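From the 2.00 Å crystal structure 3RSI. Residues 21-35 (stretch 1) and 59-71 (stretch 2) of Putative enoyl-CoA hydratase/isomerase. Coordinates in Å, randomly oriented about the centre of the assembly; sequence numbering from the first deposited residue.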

ATOM      1  N   ILE B  21     -12.653   0.207 -26.803  1.00 15.62           N
ATOM      2  CA  ILE B  21     -13.321   1.030 -25.818  1.00 15.34           C
ATOM      3  C   ILE B  21     -14.662   0.392 -25.477  1.00 14.81           C
ATOM      4  O   ILE B  21     -15.491   0.141 -26.366  1.00 13.96           O
ATOM      5  CB  ILE B  21     -13.580   2.458 -26.340  1.00 15.80           C
ATOM      6  CG1 ILE B  21     -12.267   3.114 -26.772  1.00 17.99           C
ATOM      7  CG2 ILE B  21     -14.265   3.312 -25.258  1.00 14.94           C
ATOM      8  CD1 ILE B  21     -12.492   4.238 -27.738  1.00 22.50           C
ATOM      9  N   LEU B  22     -14.844   0.140 -24.186  1.00 13.60           N
ATOM     10  CA  LEU B  22     -16.044  -0.447 -23.640  1.00 13.50           C
ATOM     11  C   LEU B  22     -16.809   0.652 -22.928  1.00 12.81           C
ATOM     12  O   LEU B  22     -16.250   1.358 -22.076  1.00 11.95           O
ATOM     13  CB  LEU B  22     -15.676  -1.539 -22.637  1.00 13.07           C
ATOM     14  CG  LEU B  22     -14.841  -2.711 -23.160  1.00 15.56           C
ATOM     15  CD1 LEU B  22     -14.557  -3.686 -22.025  1.00 16.08           C
ATOM     16  CD2 LEU B  22     -15.584  -3.400 -24.286  1.00 17.14           C
ATOM     17  N   THR B  23     -18.084   0.801 -23.263  1.00 12.12           N
ATOM     18  CA  THR B  23     -18.881   1.841 -22.660  1.00 12.05           C
ATOM     19  C   THR B  23     -20.114   1.241 -22.011  1.00 12.29           C
ATOM     20  O   THR B  23     -20.975   0.720 -22.716  1.00 12.76           O
ATOM     21  CB  THR B  23     -19.299   2.906 -23.676  1.00 12.33           C
ATOM     22  OG1 THR B  23     -18.131   3.474 -24.261  1.00 12.50           O
ATOM     23  CG2 THR B  23     -20.114   4.011 -22.988  1.00 11.32           C
ATOM     24  N   MET B  24     -20.172   1.323 -20.679  1.00 11.85           N
ATOM     25  CA  MET B  24     -21.330   0.898 -19.921  1.00 12.51           C
ATOM     26  C   MET B  24     -22.458   1.874 -20.259  1.00 13.16           C
ATOM     27  O   MET B  24     -22.291   3.082 -20.120  1.00 13.21           O
ATOM     28  CB  MET B  24     -21.016   0.917 -18.430  1.00 12.64           C
ATOM     29  CG  MET B  24     -19.952  -0.067 -18.027  1.00 11.81           C
ATOM     30  SD  MET B  24     -19.400   0.097 -16.326  1.00 12.22           S
ATOM     31  CE  MET B  24     -18.304   1.534 -16.502  1.00  9.94           C
ATOM     32  N   ASN B  25     -23.574   1.340 -20.743  1.00 13.93           N
ATOM     33  CA  ASN B  25     -24.620   2.136 -21.399  1.00 14.54           C
ATOM     34  C   ASN B  25     -26.040   1.824 -20.919  1.00 14.80           C
ATOM     35  O   ASN B  25     -26.789   1.116 -21.583  1.00 14.54           O
ATOM     36  CB  ASN B  25     -24.535   1.896 -22.904  1.00 15.00           C
ATOM     37  CG  ASN B  25     -25.494   2.767 -23.691  1.00 15.93           C
ATOM     38  OD1 ASN B  25     -25.772   3.907 -23.313  1.00 16.71           O
ATOM     39  ND2 ASN B  25     -26.017   2.227 -24.772  1.00 14.60           N
ATOM     40  N   ARG B  26     -26.386   2.314 -19.740  1.00 14.87           N
ATOM     41  CA  ARG B  26     -27.777   2.281 -19.259  1.00 14.83           C
ATOM     42  C   ARG B  26     -28.081   3.605 -18.575  1.00 14.02           C
ATOM     43  O   ARG B  26     -28.111   3.692 -17.339  1.00 14.19           O
ATOM     44  CB  ARG B  26     -28.011   1.139 -18.268  1.00 15.00           C
ATOM     45  CG  ARG B  26     -27.752  -0.242 -18.793  1.00 15.47           C
ATOM     46  CD  ARG B  26     -27.938  -1.246 -17.674  1.00 15.08           C
ATOM     47  NE  ARG B  26     -29.355  -1.409 -17.292  1.00 16.02           N
ATOM     48  CZ  ARG B  26     -29.787  -1.638 -16.050  1.00 16.88           C
ATOM     49  NH1 ARG B  26     -28.941  -1.697 -15.023  1.00 15.23           N
ATOM     50  NH2 ARG B  26     -31.085  -1.801 -15.823  1.00 18.08           N
ATOM     51  N   PRO B  27     -28.315   4.646 -19.372  1.00 13.92           N
ATOM     52  CA  PRO B  27     -28.434   5.996 -18.819  1.00 14.05           C
ATOM     53  C   PRO B  27     -29.545   6.156 -17.775  1.00 14.36           C
ATOM     54  O   PRO B  27     -29.370   6.866 -16.798  1.00 15.01           O
ATOM     55  CB  PRO B  27     -28.714   6.858 -20.051  1.00 14.52           C
ATOM     56  CG  PRO B  27     -28.209   6.112 -21.188  1.00 14.80           C
ATOM     57  CD  PRO B  27     -28.264   4.650 -20.839  1.00 14.19           C
ATOM     58  N   HIS B  28     -30.655   5.462 -17.974  1.00 14.50           N
ATOM     59  CA  HIS B  28     -31.782   5.470 -17.050  1.00 14.61           C
ATOM     60  C   HIS B  28     -31.446   4.943 -15.654  1.00 14.05           C
ATOM     61  O   HIS B  28     -32.189   5.194 -14.719  1.00 14.55           O
ATOM     62  CB  HIS B  28     -32.962   4.691 -17.667  1.00 15.09           C
ATOM     63  CG  HIS B  28     -32.606   3.315 -18.127  1.00 15.99           C
ATOM     64  ND1 HIS B  28     -32.948   2.186 -17.415  1.00 18.94           N
ATOM     65  CD2 HIS B  28     -31.928   2.883 -19.218  1.00 17.62           C
ATOM     66  CE1 HIS B  28     -32.519   1.117 -18.066  1.00 20.18           C
ATOM     67  NE2 HIS B  28     -31.885   1.514 -19.154  1.00 18.65           N
ATOM     68  N   ARG B  29     -30.319   4.242 -15.516  1.00 13.82           N
ATOM     69  CA  ARG B  29     -29.814   3.753 -14.240  1.00 13.49           C
ATOM     70  C   ARG B  29     -28.364   4.180 -14.004  1.00 13.02           C
ATOM     71  O   ARG B  29     -27.651   3.534 -13.235  1.00 11.87           O
ATOM     72  CB  ARG B  29     -29.877   2.218 -14.207  1.00 13.85           C
ATOM     73  CG  ARG B  29     -31.301   1.617 -14.258  1.00 16.88           C
ATOM     74  CD  ARG B  29     -32.052   1.771 -12.969  1.00 21.09           C
ATOM     75  NE  ARG B  29     -31.207   1.597 -11.787  1.00 26.63           N
ATOM     76  CZ  ARG B  29     -30.804   0.432 -11.282  1.00 30.98           C
ATOM     77  NH1 ARG B  29     -31.154  -0.722 -11.840  1.00 33.23           N
ATOM     78  NH2 ARG B  29     -30.033   0.422 -10.194  1.00 31.49           N
ATOM     79  N   ARG B  30     -27.945   5.271 -14.649  1.00 13.11           N
ATOM     80  CA  ARG B  30     -26.551   5.726 -14.636  1.00 12.81           C
ATOM     81  C   ARG B  30     -25.548   4.565 -14.714  1.00 12.43           C
ATOM     82  O   ARG B  30     -24.590   4.465 -13.939  1.00 12.23           O
ATOM     83  CB  ARG B  30     -26.303   6.637 -13.438  1.00 13.42           C
ATOM     84  CG  ARG B  30     -26.996   8.028 -13.609  1.00 13.51           C
ATOM     85  CD  ARG B  30     -26.770   8.941 -12.402  1.00 15.31           C
ATOM     86  NE  ARG B  30     -27.235   8.290 -11.184  1.00 16.77           N
ATOM     87  CZ  ARG B  30     -26.837   8.568  -9.945  1.00 17.43           C
ATOM     88  NH1 ARG B  30     -25.953   9.518  -9.703  1.00 18.78           N
ATOM     89  NH2 ARG B  30     -27.336   7.867  -8.929  1.00 19.00           N
ATOM     90  N   ASN B  31     -25.816   3.692 -15.676  1.00 12.13           N
ATOM     91  CA  ASN B  31     -24.912   2.633 -16.119  1.00 12.18           C
ATOM     92  C   ASN B  31     -24.684   1.536 -15.080  1.00 11.91           C
ATOM     93  O   ASN B  31     -23.669   0.845 -15.121  1.00 12.14           O
ATOM     94  CB  ASN B  31     -23.594   3.241 -16.623  1.00 11.93           C
ATOM     95  CG  ASN B  31     -23.818   4.323 -17.683  1.00 13.34           C
ATOM     96  OD1 ASN B  31     -24.738   4.229 -18.497  1.00 15.43           O
ATOM     97  ND2 ASN B  31     -22.964   5.339 -17.686  1.00 12.46           N
ATOM     98  N   ALA B  32     -25.651   1.368 -14.179  1.00 12.62           N
ATOM     99  CA  ALA B  32     -25.638   0.275 -13.199  1.00 13.38           C
ATOM    100  C   ALA B  32     -25.489  -1.066 -13.900  1.00 13.96           C
ATOM    101  O   ALA B  32     -26.122  -1.315 -14.935  1.00 14.47           O
ATOM    102  CB  ALA B  32     -26.923   0.276 -12.350  1.00 13.66           C
ATOM    103  N   LEU B  33     -24.656  -1.920 -13.327  1.00 14.38           N
ATOM    104  CA  LEU B  33     -24.495  -3.282 -13.816  1.00 14.84           C
ATOM    105  C   LEU B  33     -25.827  -4.013 -13.868  1.00 15.78           C
ATOM    106  O   LEU B  33     -26.651  -3.851 -13.002  1.00 13.92           O
ATOM    107  CB  LEU B  33     -23.570  -4.055 -12.893  1.00 14.32           C
ATOM    108  CG  LEU B  33     -22.133  -3.541 -12.760  1.00 14.11           C
ATOM    109  CD1 LEU B  33     -21.328  -4.536 -11.888  1.00 11.23           C
ATOM    110  CD2 LEU B  33     -21.479  -3.326 -14.137  1.00 12.67           C
ATOM    111  N   SER B  34     -26.032  -4.800 -14.914  1.00 17.05           N
ATOM    112  CA  SER B  34     -27.177  -5.708 -14.994  1.00 18.35           C
ATOM    113  C   SER B  34     -26.638  -7.075 -15.391  1.00 19.05           C
ATOM    114  O   SER B  34     -25.498  -7.184 -15.845  1.00 18.79           O
ATOM    115  CB  SER B  34     -28.158  -5.230 -16.049  1.00 18.33           C
ATOM    116  OG  SER B  34     -27.530  -5.201 -17.323  1.00 19.70           O
ATOM    117  N   THR B  35     -27.455  -8.114 -15.235  1.00 20.30           N
ATOM    118  CA  THR B  35     -27.046  -9.464 -15.621  1.00 20.79           C
ATOM    119  C   THR B  35     -26.623  -9.452 -17.082  1.00 20.32           C
ATOM    120  O   THR B  35     -25.608 -10.031 -17.446  1.00 20.45           O
ATOM    121  CB  THR B  35     -28.186 -10.464 -15.422  1.00 21.79           C
ATOM    122  OG1 THR B  35     -29.327 -10.014 -16.159  1.00 25.01           O
ATOM    123  CG2 THR B  35     -28.552 -10.577 -13.944  1.00 20.76           C
TER
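Stretch 2, residues 59-71: LTGAGSAYCVGGD

Stretch 2 runs alongside stretch 1 in the same direction. Strand 59-61 pairs in parallel with strand 21-24, their axes 32° apart and 4.5 Å at closest approach. L22 lies beside L59, T23 beside T60 and M24 beside G61. The ladder is made by T60 N to L22 O (2.9 Å), M24 N to T60 O (2.9 Å) and A62 N to M24 O (2.8 Å).

L22, L59 and M24 share one face of the sheet. L59 is t at chi1 and p at chi2, which brings its CD1 3.8 Å from L22 CB and 4.0 Å from M24 CE. M24 is m, t, m. This turns the end of the chain toward stretch 2 and sets M24 CE over the face of the Y66 ring, 3.6 Å from its centroid. Y66, with chi1 t, has its CA-to-CB bond pointing away from stretch 1. T23 and T60 occupy the other face, with T23 OG1 3.5 Å from T60 CG2.

Past the strands, a type I' turn from R29 to A32 faces a type II' turn from A62 to A65. N31, chi1 m, joins them. Its ND2 donates to A62 O at 2.9 Å and weakly to A65 O at 2.9 Å, while its OD1 accepts from R26 N at 2.8 Å. The amide is thus used at both ends. G61 has no room for a CB, which would clash with N31 ND2 and Y66 O.

A short strand that includes C67 and V68 follows. V68 N donates to R30 O (3.2 Å), and R30 lays one face of its guanidinium against V68 CG1. L33 N then donates to G69 O (2.7 Å).

D71, chi1 t, points toward stretch 1. Its OD2 forms salt bridges with R29 NH1 (3.2 Å) and R26 NH1 (3.6 Å). R26 NH1 also donates to A32 O at 2.8 Å, which helps hold that side chain in place.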

ATOM      1  N   LEU B  59     -12.258   1.311 -20.357  1.00 10.67           N
ATOM      2  CA  LEU B  59     -13.592   1.159 -19.779  1.00 10.77           C
ATOM      3  C   LEU B  59     -14.108   2.496 -19.300  1.00 10.37           C
ATOM      4  O   LEU B  59     -13.425   3.198 -18.538  1.00 10.78           O
ATOM      5  CB  LEU B  59     -13.550   0.177 -18.609  1.00  9.56           C
ATOM      6  CG  LEU B  59     -14.878  -0.145 -17.947  1.00 10.08           C
ATOM      7  CD1 LEU B  59     -15.942  -0.630 -18.937  1.00  8.58           C
ATOM      8  CD2 LEU B  59     -14.615  -1.176 -16.851  1.00 10.48           C
ATOM      9  N   THR B  60     -15.313   2.835 -19.730  1.00 10.73           N
ATOM     10  CA  THR B  60     -15.922   4.099 -19.411  1.00 11.52           C
ATOM     11  C   THR B  60     -17.427   3.936 -19.379  1.00 12.41           C
ATOM     12  O   THR B  60     -17.954   2.877 -19.737  1.00 13.20           O
ATOM     13  CB  THR B  60     -15.510   5.204 -20.431  1.00 11.66           C
ATOM     14  OG1 THR B  60     -15.607   6.490 -19.817  1.00 10.21           O
ATOM     15  CG2 THR B  60     -16.381   5.174 -21.700  1.00 12.60           C
ATOM     16  N   GLY B  61     -18.115   4.990 -18.946  1.00 12.88           N
ATOM     17  CA  GLY B  61     -19.563   4.998 -18.881  1.00 13.32           C
ATOM     18  C   GLY B  61     -20.149   6.024 -19.834  1.00 14.52           C
ATOM     19  O   GLY B  61     -19.526   7.039 -20.125  1.00 14.73           O
ATOM     20  N   ALA B  62     -21.356   5.749 -20.306  1.00 15.18           N
ATOM     21  CA  ALA B  62     -22.100   6.684 -21.141  1.00 16.52           C
ATOM     22  C   ALA B  62     -22.602   7.904 -20.338  1.00 16.45           C
ATOM     23  O   ALA B  62     -23.068   7.787 -19.200  1.00 15.60           O
ATOM     24  CB  ALA B  62     -23.265   5.974 -21.827  1.00 16.46           C
ATOM     25  N   GLY B  63     -22.485   9.074 -20.950  1.00 17.47           N
ATOM     26  CA  GLY B  63     -22.976  10.319 -20.348  1.00 18.42           C
ATOM     27  C   GLY B  63     -22.102  10.782 -19.199  1.00 18.47           C
ATOM     28  O   GLY B  63     -20.886  10.700 -19.265  1.00 19.05           O
ATOM     29  N   SER B  64     -22.723  11.240 -18.128  1.00 18.70           N
ATOM     30  CA  SER B  64     -21.995  11.929 -17.059  1.00 19.23           C
ATOM     31  C   SER B  64     -21.810  11.079 -15.802  1.00 18.10           C
ATOM     32  O   SER B  64     -21.434  11.602 -14.756  1.00 18.16           O
ATOM     33  CB  SER B  64     -22.725  13.229 -16.721  1.00 20.52           C
ATOM     34  OG  SER B  64     -24.093  12.966 -16.425  1.00 24.50           O
ATOM     35  N   ALA B  65     -22.077   9.774 -15.925  1.00 16.98           N
ATOM     36  CA  ALA B  65     -21.857   8.792 -14.859  1.00 16.03           C
ATOM     37  C   ALA B  65     -21.025   7.638 -15.390  1.00 14.67           C
ATOM     38  O   ALA B  65     -21.146   7.261 -16.549  1.00 14.56           O
ATOM     39  CB  ALA B  65     -23.165   8.265 -14.342  1.00 16.42           C
ATOM     40  N   TYR B  66     -20.191   7.060 -14.532  1.00 13.28           N
ATOM     41  CA  TYR B  66     -19.391   5.902 -14.920  1.00 12.15           C
ATOM     42  C   TYR B  66     -20.223   4.649 -14.696  1.00 12.52           C
ATOM     43  O   TYR B  66     -20.589   3.979 -15.652  1.00 12.38           O
ATOM     44  CB  TYR B  66     -18.071   5.904 -14.142  1.00 12.25           C
ATOM     45  CG  TYR B  66     -17.145   4.724 -14.342  1.00 10.52           C
ATOM     46  CD1 TYR B  66     -16.340   4.627 -15.461  1.00  9.31           C
ATOM     47  CD2 TYR B  66     -17.019   3.758 -13.360  1.00 10.31           C
ATOM     48  CE1 TYR B  66     -15.459   3.559 -15.627  1.00 10.67           C
ATOM     49  CE2 TYR B  66     -16.137   2.710 -13.493  1.00 10.90           C
ATOM     50  CZ  TYR B  66     -15.366   2.600 -14.628  1.00 10.93           C
ATOM     51  OH  TYR B  66     -14.515   1.524 -14.739  1.00  9.96           O
ATOM     52  N   CYS B  67     -20.514   4.335 -13.437  1.00 12.15           N
ATOM     53  CA  CYS B  67     -21.339   3.197 -13.080  1.00 12.76           C
ATOM     54  C   CYS B  67     -21.717   3.346 -11.616  1.00 13.40           C
ATOM     55  O   CYS B  67     -20.835   3.358 -10.746  1.00 12.35           O
ATOM     56  CB  CYS B  67     -20.587   1.877 -13.342  1.00 13.21           C
ATOM     57  SG  CYS B  67     -21.411   0.386 -12.745  1.00 12.35           S
ATOM     58  N   VAL B  68     -23.013   3.528 -11.359  1.00 15.43           N
ATOM     59  CA  VAL B  68     -23.569   3.671  -9.992  1.00 17.50           C
ATOM     60  C   VAL B  68     -24.328   2.354  -9.854  1.00 21.03           C
ATOM     61  O   VAL B  68     -25.502   2.164 -10.303  1.00 23.02           O
ATOM     62  CB  VAL B  68     -24.535   4.822  -9.867  1.00 17.06           C
ATOM     63  CG1 VAL B  68     -23.948   6.101 -10.519  1.00 14.50           C
ATOM     64  CG2 VAL B  68     -25.830   4.414 -10.502  1.00 17.20           C
ATOM     65  N   GLY B  69     -23.645   1.451  -9.224  1.00 22.43           N
ATOM     66  CA  GLY B  69     -23.274   0.310  -9.961  1.00 25.01           C
ATOM     67  C   GLY B  69     -24.115  -0.901  -9.949  1.00 26.17           C
ATOM     68  O   GLY B  69     -23.902  -1.732 -10.776  1.00 26.50           O
ATOM     69  N   GLY B  70     -25.104  -0.931  -9.071  1.00 28.82           N
ATOM     70  CA  GLY B  70     -25.623  -2.151  -8.510  1.00 30.51           C
ATOM     71  C   GLY B  70     -26.390  -3.051  -9.422  1.00 32.35           C
ATOM     72  O   GLY B  70     -25.999  -3.230 -10.556  1.00 33.01           O
ATOM     73  N   ASP B  71     -27.448  -3.664  -8.887  1.00 34.09           N
ATOM     74  CA  ASP B  71     -28.359  -4.516  -9.669  1.00 35.72           C
ATOM     75  C   ASP B  71     -27.739  -5.873 -10.036  1.00 35.86           C
ATOM     76  O   ASP B  71     -28.282  -6.932  -9.700  1.00 36.24           O
ATOM     77  CB  ASP B  71     -28.817  -3.753 -10.908  1.00 36.41           C
ATOM     78  CG  ASP B  71     -29.925  -4.444 -11.656  1.00 38.63           C
ATOM     79  OD1 ASP B  71     -30.244  -5.610 -11.329  1.00 41.82           O
ATOM     80  OD2 ASP B  71     -30.459  -3.804 -12.593  1.00 39.78           O
TER
HETATM   81  O   HOH W   1     -30.023  -7.401 -13.895  1.00 23.41           O